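PDB 6TFQ: ABC transporter substrate-binding protein from Rhizobium radiobacter, which binds a sugar-derived opine-like ligand, a keto-sugar joined to glutamate, as a solute-binding protein of the family 5 type, and probably hands it to an ABC transporter. Local coordinates for residues E5-V10 / S200-N205; E13-L18 / T26-L31; N205-R210 / Q338-E343; V242-P247 / E459-W464. All coordinates share one frame; numbering follows the deposited sequence.

Overall arrangement
Four contacts lie around the bound ligand N72, three of them touching it. Interactions 1 and 4 lie on one mixed sheet, their centres about 18 Å apart, and Trp464 of strand 454-467 packs against Met8 and Val10 of strand 5-10. Interaction 2, nested along the chain inside the loop closed by interaction 1, ties loop 13-18 to helix 26-35, and Ser27 of that helix bonds to Tyr201 of interaction 1; the two centres are about 12 Å apart. Interaction 3 shares Asn205 with interaction 1 and joins helix 207-216 to helix 340-353; its segments alternate along the chain with those of interaction 4. The ligand thus meets chain regions remote in sequence.

Interaction 1: E5-V10 / S200-N205; sequences ELSMGV and SYRFLN. With GLC (alpha-D-glucopyranose), chain C; SO4 (sulfate ion), chain E.
Met8 and Tyr201 run side by side and point the same way from neighbouring parallel strands, and Val10 crosses the same tyrosine at about a right angle. Tyr201 turns CG anti to its own N (chi1 -174°), which lays the ring along the face it shares with Met8 and Val10. There the selenium of Met8, a selenomethionine, makes a Met-aromatic contact, 5.0 Å from SE to the Tyr201 ring centroid, and Val10 CG1 comes to 3.6 Å from Tyr201 CZ. Phe203 CE1 meets that ring at its edge, in plane. Flexible and branched apolar chains suit this face because helix 26-35 covers it; Tyr201 OH is hydrogen-bonded to Ser27 OG of that helix. With an alanine in place of Tyr201, Met8 and Val10 would probably face a gap, and the Ser27 hydroxyl would lose this mate.

The other face is polar. Arg202 NE donates in its guanidinium plane to Ser200 OG at 2.9 Å, while Ser7 OG sits over one guanidinium face without a hydrogen bond; NH1 pairs with Glu218. Between the faces the strands exchange backbone bonds, among them Arg202 N to Met8 O at 2.7 Å, and Leu204 N continues the ladder to Val10 O. The chemistry thus implies a two-sided pair of strands in the mixed sheet: aromatic and apolar toward the helix, charged and hydroxylic on the reverse.

Interaction 2: E13-L18 / T26-L31; sequences EDVTTL and TSDRTL. With N72 ((2~{R})-2-[[(3~{R},4~{R},5~{S})-3,4,5,6-tetrakis(oxidanyl)-2-oxidanylidene-hexyl]amino]pentanedioic acid), chain D; GLC (alpha-D-glucopyranose), chain C.
The carboxylate of Asp28 takes backbone N-H groups of Thr16 and Thr17 from two directions. Thr16 N reaches OD1 on the syn lone pair at 3.1 Å, with a weak second bond to OD2. Thr17 N instead comes from above the carboxylate plane, 56° out of it, and meets OD2 at 2.9 Å. Around the other flat group, the Arg29 guanidinium, N72 OE1 approaches obliquely, 3.0 Å from Arg29 NH2; the attraction of opposite charges probably favours this pairing.

Asp28 CG stands anti to the carbonyl carbon (chi1 -74°), carrying the carboxylate from the first turn of helix 26-35 to the loop before it. Aspartate suits the place: its short chain offers two acceptors to successive loop N-H groups. Water also joins the parts, one molecule accepting from Ser27 OG and donating both to Asp14 O and, at 2.7 Å, to Asp28 OD1. An aspartate in the first helical turn thus binds the loop that leads into the helix, within the solute-binding fold. The same helix start meets the ligand, since Thr26 N donates to N72 O at 3.0 Å.

Beside the carboxylate's bonds, Leu18 CD2 rests 3.6 Å from Leu31 CB, and the two leucines extend the apolar layer toward Val172 and Leu183 of the adjoining strands. Val15 adds its CG2 branch more distantly to Leu31 CD1, and also packs on Phe203. Nearer the start of the loop, Glu13 OE2 accepts from GLC O2 at 2.8 Å, while Asp14 OD1 takes the N-H of Val15 and that of Gly178.

Interaction 3: N205-R210 / Q338-E343; sequences NNEAAR and QLPGLE. With N72 ((2~{R})-2-[[(3~{R},4~{R},5~{S})-3,4,5,6-tetrakis(oxidanyl)-2-oxidanylidene-hexyl]amino]pentanedioic acid), chain D; GLC (alpha-D-glucopyranose), chain C.
Asn205 meets Pro340 where the starts of two helices, 207-216 and 340-353, come together in the solute-binding fold. Its CB lies 3.4 Å from O1 of the bound glucose. At CG the chain, turned anti to the backbone N (chi1 -157°), lies beside Pro340 CD. The amide then divides its work: OD1 packs against Pro340 CD at 3.4 Å, while ND2 donates to Gln338 O at 3.2 Å and to GLC O1 at 2.8 Å. Gln338 O lies in the amide plane of Asn205, yet the donor stands above the carbonyl plane. An asparagine suits this spot because one NH2 can serve both a main-chain carbonyl and a sugar hydroxyl.

Pro340, in the first turn of its helix, offers a compact ring to both neighbours. Glu207 slides past it in the opposite direction, its OE2 3.2 Å from Pro340 CB, while its OE1 is bonded to Asn225. Asn206 is the N-cap of helix 207-216, and its OD1 accepts from Ala209 N at 2.9 Å. On the ligand side Gly341 O lies 3.1 Å from N72 OAB, and a side chain at this glycine would clash with N72 OAC.

Interaction 4: V242-P247 / E459-W464; sequences VDTIEP and ENLGTW. With N72 ((2~{R})-2-[[(3~{R},4~{R},5~{S})-3,4,5,6-tetrakis(oxidanyl)-2-oxidanylidene-hexyl]amino]pentanedioic acid), chain D.
Ile245 and Gly462 form one hydrogen-bonded antiparallel pair and Asp243 and Trp464 another, their strands running at 151° to each other. Ile245 N donates to Gly462 O at 2.8 Å and nearly straight, 177° at the hydrogen, while Gly462 N returns a bond to Ile245 O. Asp243 and Trp464 exchange a similar pair, with Asp243 N reaching Trp464 O at 2.8 Å.

On the face of Ile245 and Trp464, the isoleucine crosses the indole obliquely and brings CD1 to 3.3 Å from Trp464 CD1. Glycine suits position 462 because a CB there would press on Ile245 CB. Trp464 NE1 is hydrogen-bonded to Ser482 O, which would limit rotation of the indole. Thr244, paired in register with Thr463, reaches diagonally to Leu461 and crosses it at about a right angle; Thr244 CG2, anti to the backbone N, packs tightly on Leu461 CD1 at 3.2 Å. Leu461 also lies alongside the aliphatic part of Glu246, pointing the same way.

Asn460 turns from the partner strand toward the ligand, and its ND2 donates to N72 OAM at 2.9 Å while OD1 accepts from Asn251. A leucine in its place would probably leave OAM without this donor and the Asn251 amide without its acceptor. A ligand-contacting residue on a strand of the mixed sheet is in keeping with a periplasmic-binding-protein cleft, where strands supply both framework and binding groups.

Interaction 1: E5-V10 / S200-N205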
# COMPACT_ATOMS: atom_id res chain seq x y z
N GLU A 5 -19.39 -20.04 -4.43
CA GLU A 5 -19.58 -18.59 -4.54
C GLU A 5 -19.25 -17.89 -3.24
O GLU A 5 -19.90 -18.12 -2.22
CB GLU A 5 -20.97 -18.24 -5.07
CG GLU A 5 -21.30 -18.96 -6.37
CD GLU A 5 -22.68 -18.69 -6.95
OE1 GLU A 5 -23.58 -18.24 -6.21
OE2 GLU A 5 -22.86 -18.95 -8.16
N LEU A 6 -18.19 -17.07 -3.27
CA LEU A 6 -17.70 -16.34 -2.10
C LEU A 6 -18.22 -14.90 -2.05
O LEU A 6 -18.20 -14.20 -3.05
CB LEU A 6 -16.15 -16.36 -2.11
CG LEU A 6 -15.38 -15.48 -1.07
CD1 LEU A 6 -15.50 -16.03 0.32
CD2 LEU A 6 -13.92 -15.44 -1.40
N SER A 7 -18.68 -14.47 -0.87
CA SER A 7 -19.14 -13.11 -0.58
C SER A 7 -18.16 -12.46 0.39
O SER A 7 -17.87 -13.00 1.45
CB SER A 7 -20.57 -13.08 -0.03
OG SER A 7 -21.46 -13.14 -1.13
N MSE A 8 -17.67 -11.30 -0.00
CA MSE A 8 -16.65 -10.58 0.74
C MSE A 8 -17.06 -9.11 0.92
O MSE A 8 -17.49 -8.50 -0.05
CB MSE A 8 -15.39 -10.68 -0.12
CG MSE A 8 -14.15 -10.30 0.57
SE MSE A 8 -12.65 -10.64 -0.67
CE MSE A 8 -11.49 -9.49 0.18
N GLY A 9 -16.93 -8.58 2.15
CA GLY A 9 -17.28 -7.20 2.49
C GLY A 9 -16.05 -6.40 2.88
O GLY A 9 -15.29 -6.83 3.75
N VAL A 10 -15.83 -5.24 2.23
CA VAL A 10 -14.61 -4.44 2.46
C VAL A 10 -14.91 -3.00 2.92
O VAL A 10 -16.00 -2.48 2.66
CB VAL A 10 -13.65 -4.46 1.22
CG1 VAL A 10 -13.27 -5.89 0.81
CG2 VAL A 10 -14.21 -3.68 0.04
N SER A 200 -18.25 -12.23 -5.00
CA SER A 200 -19.09 -11.05 -4.88
C SER A 200 -18.34 -10.17 -3.88
O SER A 200 -18.33 -10.45 -2.68
CB SER A 200 -20.50 -11.38 -4.40
OG SER A 200 -21.25 -10.18 -4.35
N TYR A 201 -17.61 -9.18 -4.40
CA TYR A 201 -16.76 -8.25 -3.66
C TYR A 201 -17.59 -6.99 -3.38
O TYR A 201 -17.80 -6.17 -4.27
CB TYR A 201 -15.49 -7.98 -4.48
CG TYR A 201 -14.43 -7.15 -3.78
CD1 TYR A 201 -14.46 -5.76 -3.83
CD2 TYR A 201 -13.34 -7.76 -3.17
CE1 TYR A 201 -13.44 -4.99 -3.28
CE2 TYR A 201 -12.31 -7.01 -2.61
CZ TYR A 201 -12.36 -5.63 -2.66
OH TYR A 201 -11.36 -4.89 -2.10
N ARG A 202 -18.06 -6.86 -2.14
CA ARG A 202 -19.02 -5.82 -1.74
C ARG A 202 -18.44 -4.64 -0.96
O ARG A 202 -17.66 -4.81 -0.02
CB ARG A 202 -20.18 -6.45 -0.96
CG ARG A 202 -20.87 -7.53 -1.78
CD ARG A 202 -21.77 -8.39 -0.94
NE ARG A 202 -22.37 -9.47 -1.72
CZ ARG A 202 -23.42 -10.18 -1.34
NH1 ARG A 202 -24.01 -9.93 -0.17
NH2 ARG A 202 -23.90 -11.14 -2.11
N PHE A 203 -18.86 -3.44 -1.40
CA PHE A 203 -18.48 -2.14 -0.83
C PHE A 203 -19.37 -1.87 0.37
O PHE A 203 -20.53 -1.55 0.21
CB PHE A 203 -18.58 -1.03 -1.91
CG PHE A 203 -17.62 -1.31 -3.04
CD1 PHE A 203 -16.25 -1.40 -2.81
CD2 PHE A 203 -18.10 -1.52 -4.34
CE1 PHE A 203 -15.37 -1.72 -3.85
CE2 PHE A 203 -17.21 -1.85 -5.37
CZ PHE A 203 -15.85 -1.95 -5.12
N LEU A 204 -18.83 -2.10 1.58
CA LEU A 204 -19.53 -1.95 2.85
C LEU A 204 -18.68 -1.15 3.83
O LEU A 204 -18.18 -1.70 4.82
CB LEU A 204 -19.93 -3.34 3.41
CG LEU A 204 -20.96 -4.15 2.61
CD1 LEU A 204 -21.09 -5.55 3.17
CD2 LEU A 204 -22.36 -3.44 2.59
N ASN A 205 -18.49 0.15 3.54
CA ASN A 205 -17.67 1.07 4.31
C ASN A 205 -18.04 1.17 5.80
O ASN A 205 -17.15 1.08 6.65
CB ASN A 205 -17.64 2.47 3.67
CG ASN A 205 -16.41 3.25 4.10
OD1 ASN A 205 -15.28 2.79 3.91
ND2 ASN A 205 -16.60 4.40 4.74
C1 GLC C . -20.60 4.84 5.87
C2 GLC C . -21.57 4.49 4.73
C3 GLC C . -23.01 4.79 5.13
C4 GLC C . -23.14 5.07 6.62
C5 GLC C . -22.25 6.24 7.03
C6 GLC C . -22.07 6.38 8.53
O1 GLC C . -19.29 4.81 5.44
O2 GLC C . -21.23 5.18 3.53
O3 GLC C . -23.85 3.69 4.76
O4 GLC C . -24.50 5.36 6.94
O5 GLC C . -20.93 6.11 6.46
O6 GLC C . -21.03 7.29 8.87
S SO4 E . -22.89 -22.13 -4.47
O1 SO4 E . -23.48 -23.04 -3.48
O2 SO4 E . -23.94 -21.49 -5.25
O3 SO4 E . -22.03 -22.89 -5.38
O4 SO4 E . -22.13 -21.10 -3.76

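Interaction 2: E13-L18 / T26-L31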
# COMPACT_ATOMS: atom_id res chain seq x y z
N GLU A 13 -15.99 2.37 -0.60
CA GLU A 13 -17.22 2.85 -1.22
C GLU A 13 -17.36 2.39 -2.65
O GLU A 13 -18.48 2.27 -3.14
CB GLU A 13 -17.30 4.40 -1.18
CG GLU A 13 -17.44 4.99 0.22
CD GLU A 13 -18.73 4.74 0.97
OE1 GLU A 13 -19.65 4.09 0.42
OE2 GLU A 13 -18.83 5.22 2.12
N ASP A 14 -16.24 2.17 -3.35
CA ASP A 14 -16.30 1.86 -4.78
C ASP A 14 -14.94 1.48 -5.33
O ASP A 14 -13.92 1.61 -4.65
CB ASP A 14 -16.77 3.16 -5.53
CG ASP A 14 -17.61 2.95 -6.78
OD1 ASP A 14 -17.67 1.80 -7.28
OD2 ASP A 14 -18.19 3.93 -7.26
N VAL A 15 -14.93 1.06 -6.60
CA VAL A 15 -13.74 0.81 -7.41
C VAL A 15 -13.36 2.17 -7.98
O VAL A 15 -14.22 2.84 -8.56
CB VAL A 15 -14.04 -0.09 -8.65
CG1 VAL A 15 -12.75 -0.54 -9.33
CG2 VAL A 15 -14.93 -1.26 -8.32
N THR A 16 -12.09 2.53 -7.93
CA THR A 16 -11.65 3.76 -8.60
C THR A 16 -11.00 3.31 -9.93
O THR A 16 -11.39 3.76 -10.99
CB THR A 16 -10.67 4.57 -7.72
OG1 THR A 16 -11.30 4.83 -6.47
CG2 THR A 16 -10.22 5.87 -8.38
N THR A 17 -9.99 2.44 -9.84
CA THR A 17 -9.27 1.95 -11.01
C THR A 17 -8.75 0.53 -10.82
O THR A 17 -8.19 0.20 -9.77
CB THR A 17 -8.14 2.94 -11.46
OG1 THR A 17 -7.41 2.35 -12.53
CG2 THR A 17 -7.17 3.34 -10.33
N LEU A 18 -8.90 -0.29 -11.86
CA LEU A 18 -8.37 -1.65 -11.88
C LEU A 18 -7.18 -1.74 -12.86
O LEU A 18 -6.76 -2.83 -13.24
CB LEU A 18 -9.46 -2.72 -12.09
CG LEU A 18 -10.54 -2.76 -10.99
CD1 LEU A 18 -11.61 -3.78 -11.29
CD2 LEU A 18 -9.92 -3.00 -9.61
N THR A 26 -6.34 0.40 -0.79
CA THR A 26 -6.31 -1.01 -0.40
C THR A 26 -7.30 -1.84 -1.24
O THR A 26 -6.92 -2.88 -1.76
CB THR A 26 -6.55 -1.18 1.11
OG1 THR A 26 -5.40 -0.66 1.77
CG2 THR A 26 -6.76 -2.67 1.51
N SER A 27 -8.56 -1.36 -1.35
CA SER A 27 -9.61 -2.04 -2.11
C SER A 27 -9.26 -2.27 -3.59
O SER A 27 -9.41 -3.40 -4.06
CB SER A 27 -10.94 -1.31 -1.96
OG SER A 27 -12.00 -2.09 -2.51
N ASP A 28 -8.77 -1.24 -4.30
CA ASP A 28 -8.37 -1.39 -5.71
C ASP A 28 -7.19 -2.36 -5.86
O ASP A 28 -7.20 -3.22 -6.74
CB ASP A 28 -8.05 -0.04 -6.36
CG ASP A 28 -9.23 0.86 -6.69
OD1 ASP A 28 -10.40 0.44 -6.47
OD2 ASP A 28 -8.99 2.00 -7.14
N ARG A 29 -6.19 -2.24 -4.95
CA ARG A 29 -5.01 -3.11 -4.91
C ARG A 29 -5.40 -4.56 -4.65
O ARG A 29 -4.80 -5.45 -5.23
CB ARG A 29 -4.00 -2.63 -3.86
CG ARG A 29 -3.29 -1.33 -4.19
CD ARG A 29 -2.30 -1.07 -3.09
NE ARG A 29 -1.64 0.23 -3.16
CZ ARG A 29 -0.49 0.47 -3.78
NH1 ARG A 29 0.13 -0.49 -4.44
NH2 ARG A 29 0.05 1.68 -3.74
N THR A 30 -6.40 -4.79 -3.78
CA THR A 30 -6.91 -6.13 -3.46
C THR A 30 -7.52 -6.77 -4.72
O THR A 30 -7.14 -7.88 -5.08
CB THR A 30 -7.91 -6.08 -2.30
OG1 THR A 30 -7.29 -5.47 -1.17
CG2 THR A 30 -8.41 -7.44 -1.92
N LEU A 31 -8.45 -6.07 -5.39
CA LEU A 31 -9.08 -6.57 -6.62
C LEU A 31 -8.04 -6.85 -7.70
O LEU A 31 -8.10 -7.88 -8.36
CB LEU A 31 -10.14 -5.56 -7.13
CG LEU A 31 -11.44 -5.49 -6.34
CD1 LEU A 31 -12.14 -4.13 -6.56
CD2 LEU A 31 -12.37 -6.66 -6.68
OAB N72 D . -6.24 2.98 11.24
CAF N72 D . -5.43 3.46 10.17
CAG N72 D . -5.94 3.07 8.76
OAC N72 D . -7.02 2.18 8.82
CAH N72 D . -4.76 2.79 7.82
OAM N72 D . -3.52 2.46 8.38
CAI N72 D . -4.73 1.83 6.64
OAD N72 D . -5.63 0.80 6.82
CAJ N72 D . -4.84 2.53 5.30
OAE N72 D . -4.44 3.69 5.23
CAK N72 D . -5.28 1.81 4.01
N N72 D . -4.11 1.72 3.15
CA N72 D . -4.13 2.29 1.84
C N72 D . -5.20 3.35 1.55
O N72 D . -6.22 2.88 0.98
CB N72 D . -2.69 2.68 1.45
CG N72 D . -2.51 3.55 0.21
CD N72 D . -1.25 3.32 -0.61
OE1 N72 D . -0.82 2.17 -0.89
OE2 N72 D . -0.63 4.32 -1.03
OXT N72 D . -5.12 4.61 1.79
C1 GLC C . -20.60 4.84 5.87
C2 GLC C . -21.57 4.49 4.73
C3 GLC C . -23.01 4.79 5.13
C4 GLC C . -23.14 5.07 6.62
C5 GLC C . -22.25 6.24 7.03
C6 GLC C . -22.07 6.38 8.53
O1 GLC C . -19.29 4.81 5.44
O2 GLC C . -21.23 5.18 3.53
O3 GLC C . -23.85 3.69 4.76
O4 GLC C . -24.50 5.36 6.94
O5 GLC C . -20.93 6.11 6.46
O6 GLC C . -21.03 7.29 8.87
O HOH W 1 -12.15 -0.84 -4.91
O HOH W 2 -11.26 3.00 -4.49

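Interaction 3: N205-R210 / Q338-E343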
# COMPACT_ATOMS: atom_id res chain seq x y z
N ASN A 205 -18.49 0.15 3.54
CA ASN A 205 -17.67 1.07 4.31
C ASN A 205 -18.04 1.17 5.80
O ASN A 205 -17.15 1.08 6.65
CB ASN A 205 -17.64 2.47 3.67
CG ASN A 205 -16.41 3.25 4.10
OD1 ASN A 205 -15.28 2.79 3.91
ND2 ASN A 205 -16.60 4.40 4.74
N ASN A 206 -19.33 1.33 6.09
CA ASN A 206 -19.83 1.42 7.45
C ASN A 206 -19.53 0.11 8.21
O ASN A 206 -19.98 -0.96 7.79
CB ASN A 206 -21.32 1.77 7.45
CG ASN A 206 -21.85 1.95 8.84
OD1 ASN A 206 -22.19 0.98 9.53
ND2 ASN A 206 -21.92 3.19 9.29
N GLU A 207 -18.71 0.21 9.30
CA GLU A 207 -18.25 -0.92 10.11
C GLU A 207 -19.36 -1.71 10.80
O GLU A 207 -19.30 -2.93 10.79
CB GLU A 207 -17.21 -0.49 11.17
CG GLU A 207 -15.84 -0.19 10.59
CD GLU A 207 -14.78 0.25 11.59
OE1 GLU A 207 -15.09 0.36 12.79
OE2 GLU A 207 -13.63 0.49 11.15
N ALA A 208 -20.34 -1.02 11.41
CA ALA A 208 -21.45 -1.67 12.11
C ALA A 208 -22.31 -2.47 11.12
O ALA A 208 -22.64 -3.62 11.41
CB ALA A 208 -22.28 -0.65 12.89
N ALA A 209 -22.60 -1.90 9.93
CA ALA A 209 -23.36 -2.58 8.88
C ALA A 209 -22.58 -3.80 8.30
O ALA A 209 -23.17 -4.86 8.12
CB ALA A 209 -23.74 -1.57 7.77
N ARG A 210 -21.26 -3.65 8.07
CA ARG A 210 -20.40 -4.73 7.56
C ARG A 210 -20.34 -5.89 8.57
O ARG A 210 -20.43 -7.04 8.15
CB ARG A 210 -18.98 -4.22 7.21
CG ARG A 210 -18.10 -5.20 6.37
CD ARG A 210 -16.60 -4.81 6.39
NE ARG A 210 -16.51 -3.37 6.31
CZ ARG A 210 -15.79 -2.58 7.09
NH1 ARG A 210 -14.91 -3.10 7.94
NH2 ARG A 210 -15.87 -1.27 6.97
N GLN A 338 -12.61 9.36 5.07
CA GLN A 338 -13.73 8.68 5.70
C GLN A 338 -13.55 7.14 5.70
O GLN A 338 -14.48 6.42 6.06
CB GLN A 338 -15.08 9.13 5.12
CG GLN A 338 -15.49 10.50 5.64
CD GLN A 338 -16.80 10.95 5.05
OE1 GLN A 338 -16.98 11.02 3.83
NE2 GLN A 338 -17.76 11.25 5.89
N LEU A 339 -12.34 6.64 5.34
CA LEU A 339 -11.98 5.23 5.54
C LEU A 339 -12.08 5.10 7.08
O LEU A 339 -11.51 5.95 7.76
CB LEU A 339 -10.52 4.94 5.08
CG LEU A 339 -10.03 3.51 5.35
CD1 LEU A 339 -10.80 2.50 4.50
CD2 LEU A 339 -8.51 3.38 5.18
N PRO A 340 -12.94 4.19 7.65
CA PRO A 340 -13.21 4.24 9.10
C PRO A 340 -11.99 4.18 10.03
O PRO A 340 -12.00 4.91 11.03
CB PRO A 340 -14.18 3.08 9.33
CG PRO A 340 -14.88 2.93 8.00
CD PRO A 340 -13.79 3.18 6.98
N GLY A 341 -10.95 3.41 9.68
CA GLY A 341 -9.73 3.34 10.46
C GLY A 341 -8.98 4.66 10.51
O GLY A 341 -8.51 5.05 11.57
N LEU A 342 -8.91 5.37 9.36
CA LEU A 342 -8.26 6.68 9.27
C LEU A 342 -9.10 7.75 10.00
O LEU A 342 -8.56 8.66 10.62
CB LEU A 342 -8.00 7.09 7.80
CG LEU A 342 -6.79 6.41 7.11
CD1 LEU A 342 -6.73 6.75 5.62
CD2 LEU A 342 -5.46 6.77 7.80
N GLU A 343 -10.43 7.62 9.91
CA GLU A 343 -11.37 8.53 10.57
C GLU A 343 -11.24 8.43 12.11
O GLU A 343 -11.17 9.46 12.78
CB GLU A 343 -12.80 8.24 10.09
CG GLU A 343 -13.86 9.09 10.76
CD GLU A 343 -15.21 8.89 10.09
OE1 GLU A 343 -15.92 7.93 10.46
OE2 GLU A 343 -15.54 9.68 9.17
OAB N72 D . -6.24 2.98 11.24
CAF N72 D . -5.43 3.46 10.17
CAG N72 D . -5.94 3.07 8.76
OAC N72 D . -7.02 2.18 8.82
CAH N72 D . -4.76 2.79 7.82
OAM N72 D . -3.52 2.46 8.38
CAI N72 D . -4.73 1.83 6.64
OAD N72 D . -5.63 0.80 6.82
CAJ N72 D . -4.84 2.53 5.30
OAE N72 D . -4.44 3.69 5.23
CAK N72 D . -5.28 1.81 4.01
N N72 D . -4.11 1.72 3.15
CA N72 D . -4.13 2.29 1.84
C N72 D . -5.20 3.35 1.55
O N72 D . -6.22 2.88 0.98
CB N72 D . -2.69 2.68 1.45
CG N72 D . -2.51 3.55 0.21
CD N72 D . -1.25 3.32 -0.61
OE1 N72 D . -0.82 2.17 -0.89
OE2 N72 D . -0.63 4.32 -1.03
OXT N72 D . -5.12 4.61 1.79
C1 GLC C . -20.60 4.84 5.87
C2 GLC C . -21.57 4.49 4.73
C3 GLC C . -23.01 4.79 5.13
C4 GLC C . -23.14 5.07 6.62
C5 GLC C . -22.25 6.24 7.03
C6 GLC C . -22.07 6.38 8.53
O1 GLC C . -19.29 4.81 5.44
O2 GLC C . -21.23 5.18 3.53
O3 GLC C . -23.85 3.69 4.76
O4 GLC C . -24.50 5.36 6.94
O5 GLC C . -20.93 6.11 6.46
O6 GLC C . -21.03 7.29 8.87

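Interaction 4: V242-P247 / E459-W464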
# COMPACT_ATOMS: atom_id res chain seq x y z
N VAL A 242 -10.16 -15.15 12.80
CA VAL A 242 -9.61 -13.81 12.60
C VAL A 242 -8.19 -13.94 12.07
O VAL A 242 -7.40 -14.72 12.59
CB VAL A 242 -9.68 -12.94 13.89
CG1 VAL A 242 -9.01 -11.59 13.69
CG2 VAL A 242 -11.12 -12.74 14.36
N ASP A 243 -7.86 -13.16 11.02
CA ASP A 243 -6.53 -13.10 10.43
C ASP A 243 -5.93 -11.72 10.64
O ASP A 243 -6.54 -10.71 10.29
CB ASP A 243 -6.58 -13.44 8.93
CG ASP A 243 -7.06 -14.84 8.63
OD1 ASP A 243 -6.67 -15.77 9.36
OD2 ASP A 243 -7.81 -15.01 7.64
N THR A 244 -4.74 -11.69 11.25
CA THR A 244 -3.94 -10.49 11.51
C THR A 244 -2.80 -10.66 10.50
O THR A 244 -1.97 -11.55 10.64
CB THR A 244 -3.61 -10.45 13.02
OG1 THR A 244 -4.80 -10.07 13.71
CG2 THR A 244 -2.53 -9.50 13.36
N ILE A 245 -2.83 -9.85 9.44
CA ILE A 245 -2.04 -9.89 8.19
C ILE A 245 -0.88 -8.89 8.08
O ILE A 245 -1.08 -7.67 8.14
CB ILE A 245 -3.06 -9.69 6.99
CG1 ILE A 245 -4.20 -10.74 6.99
CG2 ILE A 245 -2.38 -9.62 5.60
CD1 ILE A 245 -5.29 -10.51 5.84
N GLU A 246 0.29 -9.40 7.74
CA GLU A 246 1.45 -8.58 7.42
C GLU A 246 1.29 -8.05 5.96
O GLU A 246 0.60 -8.69 5.17
CB GLU A 246 2.74 -9.39 7.57
CG GLU A 246 3.15 -9.63 9.02
CD GLU A 246 4.40 -10.47 9.23
OE1 GLU A 246 5.02 -10.91 8.23
OE2 GLU A 246 4.75 -10.70 10.41
N PRO A 247 1.89 -6.90 5.58
CA PRO A 247 2.71 -6.02 6.41
C PRO A 247 1.85 -5.03 7.21
O PRO A 247 0.70 -4.77 6.86
CB PRO A 247 3.63 -5.34 5.39
CG PRO A 247 2.81 -5.27 4.12
CD PRO A 247 1.78 -6.38 4.20
N GLU A 459 1.64 1.68 13.54
CA GLU A 459 1.55 0.85 12.35
C GLU A 459 0.55 -0.26 12.69
O GLU A 459 0.51 -0.73 13.83
CB GLU A 459 2.90 0.32 11.86
CG GLU A 459 3.58 -0.69 12.78
CD GLU A 459 4.95 -1.16 12.33
OE1 GLU A 459 5.46 -0.65 11.31
OE2 GLU A 459 5.51 -2.04 13.01
N ASN A 460 -0.28 -0.65 11.73
CA ASN A 460 -1.29 -1.68 11.97
C ASN A 460 -1.24 -2.80 10.99
O ASN A 460 -1.22 -2.57 9.78
CB ASN A 460 -2.72 -1.10 11.98
CG ASN A 460 -2.95 0.12 11.11
OD1 ASN A 460 -3.02 1.24 11.62
ND2 ASN A 460 -3.08 -0.04 9.80
N LEU A 461 -1.30 -4.02 11.51
CA LEU A 461 -1.42 -5.21 10.68
C LEU A 461 -2.85 -5.19 10.09
O LEU A 461 -3.74 -4.58 10.69
CB LEU A 461 -1.20 -6.48 11.53
CG LEU A 461 0.20 -6.69 12.15
CD1 LEU A 461 0.18 -7.75 13.22
CD2 LEU A 461 1.26 -7.05 11.06
N GLY A 462 -3.03 -5.81 8.93
CA GLY A 462 -4.35 -5.92 8.32
C GLY A 462 -5.22 -6.84 9.15
O GLY A 462 -4.72 -7.83 9.68
N THR A 463 -6.50 -6.50 9.34
CA THR A 463 -7.43 -7.33 10.13
C THR A 463 -8.63 -7.73 9.30
O THR A 463 -9.29 -6.87 8.70
CB THR A 463 -7.87 -6.64 11.42
OG1 THR A 463 -8.36 -5.34 11.08
CG2 THR A 463 -6.77 -6.56 12.46
N TRP A 464 -8.88 -9.04 9.25
CA TRP A 464 -9.94 -9.67 8.47
C TRP A 464 -10.51 -10.85 9.22
O TRP A 464 -9.83 -11.46 10.05
CB TRP A 464 -9.38 -10.15 7.11
CG TRP A 464 -8.88 -9.01 6.27
CD1 TRP A 464 -7.70 -8.34 6.42
CD2 TRP A 464 -9.60 -8.33 5.24
NE1 TRP A 464 -7.65 -7.27 5.56
CE2 TRP A 464 -8.80 -7.25 4.81
CE3 TRP A 464 -10.80 -8.59 4.56
CZ2 TRP A 464 -9.16 -6.43 3.74
CZ3 TRP A 464 -11.17 -7.76 3.50
CH2 TRP A 464 -10.35 -6.71 3.10
OAB N72 D . -6.24 2.98 11.24
CAF N72 D . -5.43 3.46 10.17
CAG N72 D . -5.94 3.07 8.76
OAC N72 D . -7.02 2.18 8.82
CAH N72 D . -4.76 2.79 7.82
OAM N72 D . -3.52 2.46 8.38
CAI N72 D . -4.73 1.83 6.64
OAD N72 D . -5.63 0.80 6.82
CAJ N72 D . -4.84 2.53 5.30
OAE N72 D . -4.44 3.69 5.23
CAK N72 D . -5.28 1.81 4.01
N N72 D . -4.11 1.72 3.15
CA N72 D . -4.13 2.29 1.84
C N72 D . -5.20 3.35 1.55
O N72 D . -6.22 2.88 0.98
CB N72 D . -2.69 2.68 1.45
CG N72 D . -2.51 3.55 0.21
CD N72 D . -1.25 3.32 -0.61
OE1 N72 D . -0.82 2.17 -0.89
OE2 N72 D . -0.63 4.32 -1.03
OXT N72 D . -5.12 4.61 1.79